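Local coordinates for protein putative 4-amino-4-deoxychorismate lyase (Thermus thermophilus, PDB 2ZGI) that binds pyridoxal 5'-phosphate and, as a member of the class-IV aminotransferase family, probably acts as a 4-amino-4-deoxychorismate lyase, at residues 173-178 and 197-202; 164-169 and 183-188; 222-227 and 234-239; 144-149 and 213-218. All blocks are in the same frame, centred on the assembly; numbering follows the deposited sequence.

Interaction 1: 173-178 and 197-202; sequences LYLLEG and LRVERG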
# COMPACT_ATOMS: atom_id res chain seq x y z
N LEU D 173 14.52 16.50 -21.06
CA LEU D 173 13.13 16.06 -21.02
C LEU D 173 13.09 14.61 -20.60
O LEU D 173 13.68 13.74 -21.25
CB LEU D 173 12.48 16.23 -22.40
CG LEU D 173 11.00 15.90 -22.59
CD1 LEU D 173 10.10 17.00 -22.05
CD2 LEU D 173 10.74 15.66 -24.07
N TYR D 174 12.39 14.34 -19.50
CA TYR D 174 12.20 12.99 -18.99
C TYR D 174 10.83 12.44 -19.35
O TYR D 174 9.81 13.12 -19.17
CB TYR D 174 12.34 12.98 -17.47
CG TYR D 174 13.67 13.53 -17.02
CD1 TYR D 174 14.79 12.70 -16.94
CD2 TYR D 174 13.81 14.89 -16.70
CE1 TYR D 174 16.03 13.21 -16.53
CE2 TYR D 174 15.05 15.40 -16.29
CZ TYR D 174 16.15 14.56 -16.21
OH TYR D 174 17.37 15.06 -15.80
N LEU D 175 10.82 11.22 -19.86
CA LEU D 175 9.57 10.49 -20.06
C LEU D 175 9.37 9.56 -18.88
O LEU D 175 10.25 8.73 -18.54
CB LEU D 175 9.57 9.72 -21.39
CG LEU D 175 10.15 10.39 -22.65
CD1 LEU D 175 9.70 9.60 -23.88
CD2 LEU D 175 9.79 11.88 -22.79
N LEU D 176 8.21 9.69 -18.24
CA LEU D 176 7.95 8.97 -17.00
C LEU D 176 7.55 7.55 -17.36
O LEU D 176 6.57 7.36 -18.10
CB LEU D 176 6.84 9.66 -16.19
CG LEU D 176 7.23 10.77 -15.20
CD1 LEU D 176 8.05 11.87 -15.85
CD2 LEU D 176 5.98 11.37 -14.58
N GLU D 177 8.29 6.56 -16.85
CA GLU D 177 8.00 5.16 -17.17
C GLU D 177 6.88 4.60 -16.32
O GLU D 177 6.47 5.22 -15.34
CB GLU D 177 9.24 4.28 -17.01
CG GLU D 177 10.40 4.71 -17.84
CD GLU D 177 11.66 3.91 -17.56
OE1 GLU D 177 11.77 3.25 -16.51
OE2 GLU D 177 12.55 3.95 -18.43
N GLY D 178 6.40 3.42 -16.71
CA GLY D 178 5.45 2.63 -15.94
C GLY D 178 3.98 2.69 -16.37
O GLY D 178 3.15 2.04 -15.77
N LEU D 197 17.72 19.09 -27.43
CA LEU D 197 17.40 18.73 -26.05
C LEU D 197 17.73 17.27 -25.82
O LEU D 197 17.57 16.42 -26.71
CB LEU D 197 15.93 18.99 -25.72
CG LEU D 197 15.40 20.43 -25.78
CD1 LEU D 197 13.90 20.42 -25.66
CD2 LEU D 197 16.01 21.30 -24.69
N ARG D 198 18.23 16.99 -24.62
CA ARG D 198 18.52 15.64 -24.18
C ARG D 198 17.22 15.01 -23.66
O ARG D 198 16.36 15.72 -23.13
CB ARG D 198 19.57 15.66 -23.07
CG ARG D 198 20.04 14.29 -22.59
CD ARG D 198 21.17 14.43 -21.57
NE ARG D 198 20.70 14.95 -20.28
CZ ARG D 198 20.64 14.24 -19.15
NH1 ARG D 198 21.03 12.97 -19.15
NH2 ARG D 198 20.20 14.79 -18.03
N VAL D 199 17.10 13.70 -23.83
CA VAL D 199 15.90 12.98 -23.42
C VAL D 199 16.26 11.70 -22.65
O VAL D 199 17.04 10.85 -23.13
CB VAL D 199 14.98 12.66 -24.64
CG1 VAL D 199 13.94 11.58 -24.29
CG2 VAL D 199 14.29 13.92 -25.11
N GLU D 200 15.71 11.58 -21.45
CA GLU D 200 15.88 10.38 -20.64
C GLU D 200 14.53 9.80 -20.21
O GLU D 200 13.57 10.54 -20.06
CB GLU D 200 16.66 10.71 -19.37
CG GLU D 200 18.11 11.10 -19.60
CD GLU D 200 18.93 10.87 -18.35
OE1 GLU D 200 19.28 9.69 -18.08
OE2 GLU D 200 19.20 11.87 -17.62
N ARG D 201 14.51 8.49 -19.97
CA ARG D 201 13.34 7.76 -19.47
C ARG D 201 13.66 7.30 -18.05
O ARG D 201 14.80 6.89 -17.78
CB ARG D 201 13.06 6.53 -20.34
CG ARG D 201 12.96 6.84 -21.83
CD ARG D 201 12.91 5.58 -22.68
NE ARG D 201 12.85 5.92 -24.11
CZ ARG D 201 11.73 6.25 -24.76
NH1 ARG D 201 10.56 6.27 -24.14
NH2 ARG D 201 11.79 6.55 -26.06
N GLY D 202 12.68 7.36 -17.15
CA GLY D 202 12.88 6.85 -15.78
C GLY D 202 11.60 6.62 -15.01
O GLY D 202 10.51 7.01 -15.46
O HOH W 1 15.04 3.71 -18.02
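Strands 173-176 and 198-202 are the two parallel strands of a beta-alpha-beta unit, their short axes 4.6 Å apart and turned by 25°. Five backbone hydrogen bonds zip them together, from Leu-173 N to Arg-198 O (2.9 Å, almost straight at 171°) to Glu-177 N on Gly-202 O (2.7 Å), whose donor sits above the carbonyl plane. Glu-177, just past its strand, swings back across Gly-202. Its CB and CG, with CG anti to the carbonyl carbon, rest against Gly-202 O, CG at 3.3 Å. Farther out, CD lies 3.6 Å from Gly-202 CA. At the tip OE2 reaches Arg-201 CB at 3.3 Å and shares a water with Arg-201 O. Arg-201 itself runs extended beside Leu-175, laying NH1 3.4 Å from Leu-175 CD1, and pairs with Glu-186 of the connecting helix. On the side of the sheet that carries Tyr-174, Glu-200 runs beside that side chain, its CB 3.7 Å from Tyr-174 CD1, and forms a salt bridge with Arg-198. Leu-173 and Leu-175, on the other face, pack on helix 183-194, which makes the crossover. Strand 172-176 thus runs between strand 164-169, bonded to it through Tyr-174 and Leu-167, and strand 198-202 at the margin of the sheet.

Interaction 2: 164-169 and 183-188; sequences SPLLFR and ITREKV. With PLP (pyridoxal-5'-phosphate), chain P.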
# COMPACT_ATOMS: atom_id res chain seq x y z
N SER D 164 0.02 11.49 -21.32
CA SER D 164 1.29 10.90 -20.88
C SER D 164 2.12 12.02 -20.24
O SER D 164 2.38 13.04 -20.87
CB SER D 164 2.05 10.35 -22.08
OG SER D 164 1.32 9.36 -22.77
N PRO D 165 2.53 11.84 -18.97
CA PRO D 165 3.24 12.96 -18.36
C PRO D 165 4.74 13.00 -18.70
O PRO D 165 5.39 11.95 -18.83
CB PRO D 165 2.98 12.75 -16.86
CG PRO D 165 2.76 11.31 -16.72
CD PRO D 165 2.13 10.81 -17.99
N LEU D 166 5.25 14.22 -18.88
CA LEU D 166 6.67 14.45 -19.12
C LEU D 166 7.18 15.48 -18.13
O LEU D 166 6.43 16.36 -17.69
CB LEU D 166 6.91 15.01 -20.53
CG LEU D 166 6.62 14.18 -21.78
CD1 LEU D 166 5.19 14.33 -22.26
CD2 LEU D 166 7.53 14.69 -22.88
N LEU D 167 8.47 15.39 -17.80
CA LEU D 167 9.11 16.34 -16.90
C LEU D 167 10.28 17.04 -17.60
O LEU D 167 11.11 16.38 -18.22
CB LEU D 167 9.61 15.61 -15.66
CG LEU D 167 10.29 16.43 -14.56
CD1 LEU D 167 9.29 17.35 -13.88
CD2 LEU D 167 10.92 15.49 -13.55
N PHE D 168 10.34 18.36 -17.50
CA PHE D 168 11.45 19.11 -18.07
C PHE D 168 12.17 19.91 -17.00
O PHE D 168 11.57 20.74 -16.32
CB PHE D 168 10.99 20.05 -19.19
CG PHE D 168 12.12 20.80 -19.86
CD1 PHE D 168 12.91 20.18 -20.81
CD2 PHE D 168 12.42 22.11 -19.50
CE1 PHE D 168 13.97 20.86 -21.42
CE2 PHE D 168 13.46 22.80 -20.10
CZ PHE D 168 14.24 22.17 -21.07
N ARG D 169 13.47 19.65 -16.88
CA ARG D 169 14.33 20.37 -15.94
C ARG D 169 15.68 20.68 -16.58
O ARG D 169 16.23 19.85 -17.31
CB ARG D 169 14.49 19.58 -14.63
CG ARG D 169 15.42 20.24 -13.60
CD ARG D 169 15.69 19.37 -12.34
NE ARG D 169 16.07 17.98 -12.62
CZ ARG D 169 15.28 16.93 -12.42
NH1 ARG D 169 14.04 17.11 -11.95
NH2 ARG D 169 15.70 15.70 -12.69
N ILE D 183 1.94 7.40 -28.06
CA ILE D 183 2.49 7.74 -29.35
C ILE D 183 2.93 9.20 -29.35
O ILE D 183 4.01 9.51 -29.85
CB ILE D 183 1.45 7.41 -30.47
CG1 ILE D 183 1.38 5.90 -30.66
CG2 ILE D 183 1.77 8.14 -31.80
CD1 ILE D 183 0.06 5.38 -31.23
N THR D 184 2.10 10.09 -28.80
CA THR D 184 2.42 11.52 -28.79
C THR D 184 3.72 11.77 -28.05
O THR D 184 4.59 12.46 -28.55
CB THR D 184 1.28 12.39 -28.21
OG1 THR D 184 0.06 12.06 -28.88
CG2 THR D 184 1.57 13.85 -28.45
N ARG D 185 3.87 11.15 -26.88
CA ARG D 185 5.09 11.32 -26.09
C ARG D 185 6.36 10.99 -26.88
O ARG D 185 7.32 11.78 -26.93
CB ARG D 185 5.02 10.48 -24.82
CG ARG D 185 6.15 10.81 -23.89
CD ARG D 185 5.80 10.52 -22.44
NE ARG D 185 5.49 9.11 -22.22
CZ ARG D 185 5.22 8.61 -21.03
NH1 ARG D 185 5.24 9.40 -19.95
NH2 ARG D 185 4.95 7.30 -20.91
N GLU D 186 6.35 9.82 -27.52
CA GLU D 186 7.47 9.42 -28.39
C GLU D 186 7.77 10.44 -29.50
O GLU D 186 8.93 10.73 -29.81
CB GLU D 186 7.22 8.02 -28.95
CG GLU D 186 7.24 6.94 -27.84
CD GLU D 186 8.56 6.90 -27.07
OE1 GLU D 186 9.65 7.14 -27.68
OE2 GLU D 186 8.49 6.65 -25.84
N LYS D 187 6.72 11.00 -30.09
CA LYS D 187 6.88 12.05 -31.08
C LYS D 187 7.46 13.30 -30.43
O LYS D 187 8.33 13.93 -31.01
CB LYS D 187 5.54 12.37 -31.77
CG LYS D 187 4.89 11.20 -32.52
CD LYS D 187 5.86 10.38 -33.37
CE LYS D 187 5.09 9.56 -34.39
NZ LYS D 187 5.87 9.29 -35.60
N VAL D 188 6.99 13.64 -29.23
CA VAL D 188 7.51 14.82 -28.54
C VAL D 188 9.01 14.64 -28.23
O VAL D 188 9.81 15.56 -28.47
CB VAL D 188 6.69 15.21 -27.30
CG1 VAL D 188 7.42 16.28 -26.50
CG2 VAL D 188 5.31 15.74 -27.71
N1 PLP P . -2.32 7.68 -20.97
C2 PLP P . -3.39 6.86 -21.03
C2A PLP P . -3.84 6.14 -19.80
C3 PLP P . -4.09 6.72 -22.24
O3 PLP P . -5.17 5.88 -22.26
C4 PLP P . -3.63 7.39 -23.37
C4A PLP P . -4.29 7.26 -24.73
C5 PLP P . -2.50 8.20 -23.28
C6 PLP P . -1.87 8.32 -22.04
C5A PLP P . -1.96 9.00 -24.45
O4P PLP P . -1.46 8.21 -25.53
P PLP P . -1.32 8.76 -27.03
O1P PLP P . -0.31 9.88 -27.02
O2P PLP P . -2.66 9.29 -27.50
O3P PLP P . -0.90 7.49 -27.70
O HOH W 2 1.54 10.19 -25.38
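Helix 183-194 begins at the cofactor phosphate and packs on strand 164-169 of the five-stranded mixed sheet, within the fold type IV architecture of class-IV aminotransferases. Hydrogen bonds to the cofactor come from the first turn: Ile-183 N reaches PLP O3P at 2.9 Å, while the backbone N and OG1 of Thr-184 both donate to PLP O1P. Phosphate oxygens thus meet N-H groups at the start of a helix, where the helix dipole would probably add to their stabilisation. Arg-44 and Ser-218 bind the cofactor too. Arg-185 supplies the direct polar link to the strand. Its CG is anti to the backbone N (chi1 -171°), and a bend at chi3 (60°) turns the guanidinium to Pro-165, where NH1 donates to a lone pair of Pro-165 O at 2.8 Å, the acceptor close to the guanidinium plane. This buried bond ties the helix to the strand's backbone and limits rotation of the flat group. Van der Waals contacts fill in around it. Ser-164 CB covers one guanidinium face, 3.7 Å from Arg-185 NE. Leu-166 slides past the arginine chain in the opposite sense, its CG 3.8 Å from Arg-185 CD, and its CD2 also meets Val-188 CG1, one helical turn along. Leu-173 and Leu-175 of the neighbouring strand close in on Leu-166 as well. One water links strand, helix and phosphate: it accepts from Arg-185 N, donates to PLP O1P at 2.5 Å and pairs with Ser-164 OG at 2.7 Å.

Interaction 3: 222-227 and 234-239; sequences LLPVRP and PLIERF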
# COMPACT_ATOMS: atom_id res chain seq x y z
N LEU D 222 0.54 18.70 -27.05
CA LEU D 222 1.46 18.84 -25.91
C LEU D 222 1.04 20.04 -25.09
O LEU D 222 1.06 21.20 -25.57
CB LEU D 222 2.91 18.99 -26.38
CG LEU D 222 3.99 19.18 -25.30
CD1 LEU D 222 4.09 17.99 -24.33
CD2 LEU D 222 5.33 19.48 -25.96
N LEU D 223 0.62 19.75 -23.87
CA LEU D 223 0.01 20.75 -23.03
C LEU D 223 0.89 20.94 -21.79
O LEU D 223 1.23 19.95 -21.11
CB LEU D 223 -1.38 20.24 -22.67
CG LEU D 223 -2.52 21.04 -22.07
CD1 LEU D 223 -2.93 22.28 -22.87
CD2 LEU D 223 -3.68 20.07 -21.99
N PRO D 224 1.27 22.20 -21.50
CA PRO D 224 2.09 22.40 -20.32
C PRO D 224 1.24 22.44 -19.06
O PRO D 224 0.09 22.88 -19.11
CB PRO D 224 2.73 23.77 -20.57
CG PRO D 224 1.71 24.53 -21.35
CD PRO D 224 0.96 23.48 -22.18
N VAL D 225 1.82 21.97 -17.96
CA VAL D 225 1.24 22.17 -16.65
C VAL D 225 1.85 23.47 -16.10
O VAL D 225 3.08 23.60 -16.02
CB VAL D 225 1.53 20.98 -15.70
CG1 VAL D 225 0.96 21.24 -14.32
CG2 VAL D 225 0.97 19.66 -16.27
N ARG D 226 0.99 24.42 -15.74
CA ARG D 226 1.42 25.78 -15.37
C ARG D 226 2.17 26.40 -16.55
O ARG D 226 2.45 25.69 -17.54
CB ARG D 226 2.26 25.78 -14.08
CG ARG D 226 1.61 24.99 -12.96
CD ARG D 226 2.08 25.43 -11.58
NE ARG D 226 0.98 25.35 -10.61
CZ ARG D 226 0.92 24.53 -9.56
NH1 ARG D 226 1.91 23.69 -9.27
NH2 ARG D 226 -0.15 24.57 -8.78
N PRO D 227 2.46 27.72 -16.50
CA PRO D 227 3.16 28.31 -17.64
C PRO D 227 4.41 27.53 -18.03
O PRO D 227 5.18 27.14 -17.15
CB PRO D 227 3.51 29.71 -17.14
CG PRO D 227 2.32 30.06 -16.28
CD PRO D 227 1.92 28.76 -15.60
N PRO D 234 8.84 26.11 -28.66
CA PRO D 234 9.00 25.37 -29.92
C PRO D 234 8.23 24.04 -29.98
O PRO D 234 7.56 23.77 -30.98
CB PRO D 234 10.51 25.08 -29.97
CG PRO D 234 11.15 26.10 -29.04
CD PRO D 234 10.07 26.87 -28.35
N LEU D 235 8.35 23.23 -28.93
CA LEU D 235 7.71 21.91 -28.89
C LEU D 235 6.20 22.02 -28.78
O LEU D 235 5.47 21.28 -29.43
CB LEU D 235 8.22 21.08 -27.71
CG LEU D 235 9.46 20.20 -27.85
CD1 LEU D 235 9.60 19.38 -26.59
CD2 LEU D 235 9.39 19.32 -29.07
N ILE D 236 5.74 22.94 -27.93
CA ILE D 236 4.32 23.21 -27.77
C ILE D 236 3.68 23.65 -29.11
O ILE D 236 2.65 23.13 -29.53
CB ILE D 236 4.09 24.20 -26.62
CG1 ILE D 236 4.39 23.48 -25.29
CG2 ILE D 236 2.65 24.77 -26.65
CD1 ILE D 236 4.80 24.40 -24.18
N GLU D 237 4.35 24.59 -29.79
CA GLU D 237 3.95 25.02 -31.14
C GLU D 237 3.80 23.85 -32.10
O GLU D 237 2.79 23.75 -32.79
CB GLU D 237 4.97 26.01 -31.72
CG GLU D 237 4.81 27.42 -31.20
CD GLU D 237 5.95 28.31 -31.62
OE1 GLU D 237 7.08 27.80 -31.84
OE2 GLU D 237 5.72 29.54 -31.72
N ARG D 238 4.81 22.98 -32.14
CA ARG D 238 4.82 21.87 -33.09
C ARG D 238 3.64 20.92 -32.92
O ARG D 238 3.15 20.37 -33.90
CB ARG D 238 6.13 21.05 -33.04
CG ARG D 238 6.13 19.88 -34.07
CD ARG D 238 7.39 19.03 -34.00
NE ARG D 238 7.42 18.04 -35.09
CZ ARG D 238 7.96 18.25 -36.29
NH1 ARG D 238 8.53 19.41 -36.58
NH2 ARG D 238 7.93 17.28 -37.21
N PHE D 239 3.18 20.74 -31.69
CA PHE D 239 2.16 19.71 -31.40
C PHE D 239 0.76 20.24 -31.18
O PHE D 239 -0.18 19.46 -30.95
CB PHE D 239 2.63 18.81 -30.26
CG PHE D 239 3.80 17.95 -30.65
CD1 PHE D 239 3.61 16.81 -31.42
CD2 PHE D 239 5.10 18.33 -30.30
CE1 PHE D 239 4.70 16.02 -31.82
CE2 PHE D 239 6.20 17.55 -30.71
CZ PHE D 239 5.99 16.40 -31.47
O HOH W 3 0.80 21.35 -28.30
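Leu-222 has CG anti to its backbone N (chi1 179°), and its second torsion (61°) then sets CD2 against the helix; Ile-236 has CG1 anti to its carbonyl carbon (chi1 -71°), and the next torsion carries CD1 on to Pro-224. The contact joins the short strand 223-224, the last strand counted in the five-stranded mixed sheet, to helix 233-239, which follows it after a short loop. The chain turns a corner at Leu-222, and this residue makes the largest share of the contact. Its CD2 crosses obliquely onto the helix at 3.7 Å from Leu-235 CB and lies 4.2 Å from Ile-236 CG1; its CB meets Phe-239 CB at 3.9 Å. Beyond CB the Phe-239 ring leads off, with Lys-187 and Val-188 of helix 183-194 against it. Ile-236 CD1 comes at about a right angle to the proline ring, 4.2 Å from Pro-224 CG. Leu-214 of the adjacent strand and Tyr-105 of helix 103-107 also touch Ile-236, so this branched side chain is enclosed by several elements. An alanine here would remove CG1, CG2 and CD1, and would probably loosen the helix against Pro-224 and Leu-222. All five touching residues are buried and the side chains meet through carbon alone; no direct hydrogen bond crosses between the segments. One water bridges the two backbones, accepting from Leu-222 N at 2.9 Å and donating to Ile-236 O at 2.8 Å.

Interaction 4: 144-149 and 213-218; sequences GAFEGL and LLLAGS. With PLP (pyridoxal-5'-phosphate), chain P.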
# COMPACT_ATOMS: atom_id res chain seq x y z
N GLY D 144 -10.96 20.78 -9.52
CA GLY D 144 -10.74 21.89 -10.43
C GLY D 144 -9.53 21.76 -11.34
O GLY D 144 -9.09 22.76 -11.90
N ALA D 145 -8.98 20.54 -11.47
CA ALA D 145 -7.80 20.26 -12.31
C ALA D 145 -8.14 19.66 -13.67
O ALA D 145 -9.21 19.08 -13.83
CB ALA D 145 -6.84 19.33 -11.57
N PHE D 146 -7.21 19.77 -14.62
CA PHE D 146 -7.39 19.24 -15.97
C PHE D 146 -7.17 17.73 -16.07
O PHE D 146 -7.92 17.02 -16.75
CB PHE D 146 -6.50 19.98 -16.99
CG PHE D 146 -6.59 19.42 -18.39
CD1 PHE D 146 -7.65 19.76 -19.23
CD2 PHE D 146 -5.64 18.50 -18.85
CE1 PHE D 146 -7.74 19.23 -20.53
CE2 PHE D 146 -5.73 17.95 -20.15
CZ PHE D 146 -6.77 18.31 -20.97
N GLU D 147 -6.14 17.23 -15.39
CA GLU D 147 -5.80 15.83 -15.54
C GLU D 147 -5.48 15.23 -14.20
O GLU D 147 -4.93 15.92 -13.32
CB GLU D 147 -4.58 15.67 -16.47
CG GLU D 147 -4.04 14.19 -16.67
CD GLU D 147 -5.04 13.32 -17.40
OE1 GLU D 147 -4.79 12.95 -18.59
OE2 GLU D 147 -6.10 13.02 -16.83
N GLY D 148 -5.82 13.96 -14.04
CA GLY D 148 -5.46 13.21 -12.84
C GLY D 148 -4.33 12.27 -13.15
O GLY D 148 -4.32 11.63 -14.22
N LEU D 149 -3.35 12.22 -12.23
CA LEU D 149 -2.21 11.30 -12.34
C LEU D 149 -2.37 10.04 -11.49
O LEU D 149 -2.95 10.09 -10.39
CB LEU D 149 -0.88 12.03 -12.00
CG LEU D 149 -0.67 13.34 -12.78
CD1 LEU D 149 0.60 14.08 -12.35
CD2 LEU D 149 -0.65 13.14 -14.29
N LEU D 213 6.25 20.09 -15.55
CA LEU D 213 5.45 18.99 -16.07
C LEU D 213 4.74 19.39 -17.36
O LEU D 213 4.38 20.56 -17.56
CB LEU D 213 4.40 18.52 -15.04
CG LEU D 213 4.83 17.50 -13.98
CD1 LEU D 213 3.63 17.15 -13.08
CD2 LEU D 213 5.44 16.21 -14.59
N LEU D 214 4.58 18.41 -18.25
CA LEU D 214 3.78 18.58 -19.44
C LEU D 214 3.00 17.29 -19.70
O LEU D 214 3.34 16.22 -19.15
CB LEU D 214 4.63 18.95 -20.67
CG LEU D 214 5.47 20.25 -20.68
CD1 LEU D 214 6.90 19.91 -20.29
CD2 LEU D 214 5.45 20.92 -22.05
N LEU D 215 1.96 17.40 -20.53
CA LEU D 215 1.05 16.31 -20.86
C LEU D 215 0.98 16.13 -22.36
O LEU D 215 0.73 17.09 -23.09
CB LEU D 215 -0.35 16.61 -20.30
CG LEU D 215 -0.49 16.81 -18.78
CD1 LEU D 215 -1.92 17.25 -18.46
CD2 LEU D 215 -0.11 15.52 -18.01
N ALA D 216 1.20 14.91 -22.83
CA ALA D 216 1.13 14.61 -24.25
C ALA D 216 0.00 13.61 -24.48
O ALA D 216 -0.16 12.68 -23.72
CB ALA D 216 2.44 14.02 -24.71
N GLY D 217 -0.77 13.79 -25.56
CA GLY D 217 -1.77 12.81 -25.96
C GLY D 217 -2.36 13.13 -27.34
O GLY D 217 -2.26 14.26 -27.83
N SER D 218 -2.99 12.13 -27.95
CA SER D 218 -3.55 12.29 -29.31
C SER D 218 -4.67 13.32 -29.38
O SER D 218 -4.85 13.94 -30.43
CB SER D 218 -4.08 10.96 -29.81
OG SER D 218 -2.97 10.12 -30.07
N1 PLP P . -2.32 7.68 -20.97
C2 PLP P . -3.39 6.86 -21.03
C2A PLP P . -3.84 6.14 -19.80
C3 PLP P . -4.09 6.72 -22.24
O3 PLP P . -5.17 5.88 -22.26
C4 PLP P . -3.63 7.39 -23.37
C4A PLP P . -4.29 7.26 -24.73
C5 PLP P . -2.50 8.20 -23.28
C6 PLP P . -1.87 8.32 -22.04
C5A PLP P . -1.96 9.00 -24.45
O4P PLP P . -1.46 8.21 -25.53
P PLP P . -1.32 8.76 -27.03
O1P PLP P . -0.31 9.88 -27.02
O2P PLP P . -2.66 9.29 -27.50
O3P PLP P . -0.90 7.49 -27.70
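The short axes of strands 147-149 and 213-217 pass 10.4 Å apart at 104°, so the two strands, from different sheets, meet only through side chains. Leu-215 is the main link. With CG anti to its carbonyl carbon, it sets CD1 against two neighbours: 3.7 Å from Glu-147 CB and 3.9 Å from Phe-146 CD2, where it lies at the ring edge near its plane. Its other methyl, CD2, stands 4.4 Å from Leu-149 CD2, and Leu-149 CD1 in turn faces Leu-213 CD1. Glu-147 gives Leu-215 only its carbon chain. A bend at chi2 (66°) curls the carboxylate back to the following peptide, where OE2 accepts from Gly-148 N at 3.0 Å on its anti lone pair. Ser-161, Arg-162 N and Thr-163 also bond to this carboxylate, OE2 holding Ser-161 and OE1 the other two. An alanine here would keep CB on Leu-215 but would probably leave Gly-148 N, Ser-161, Arg-162 N and Thr-163 without this acceptor and disturb the 161-163 segment. At its far end segment 213-218 reaches the cofactor, Ser-218 donating to PLP O2P from N at 2.9 Å and from OG at 2.7 Å. The contact is thus apolar where the sheets meet, with Leu-215 packed on Phe-146, the Glu-147 carbons and Leu-149; the carboxylate beside it is held by several donors and can probably keep its charge.

In the fold
Interactions 2, 3 and 4 are buried, whereas interaction 1, at the margin of the mixed sheet, is only partly so and has charged side chains and water along it. All four draw on that sheet: strands 198-202, 172-176, 164-169, 212-217 and 223-224 stand side by side in it. Interaction 1 is mainly a backbone ladder; interaction 2 combines one arginine-to-carbonyl bond with apolar packing; interaction 3 is apolar apart from a bridging water; interaction 4 joins this sheet to another through Leu-215 and its apolar neighbours. Interactions 2 and 4 both reach the cofactor. Probable backbone hydrogen bonds link neighbouring strands: Ser-164 N to Ala-216 O (interactions 2 and 4), Leu-215 N to Leu-223 O (4 and 3).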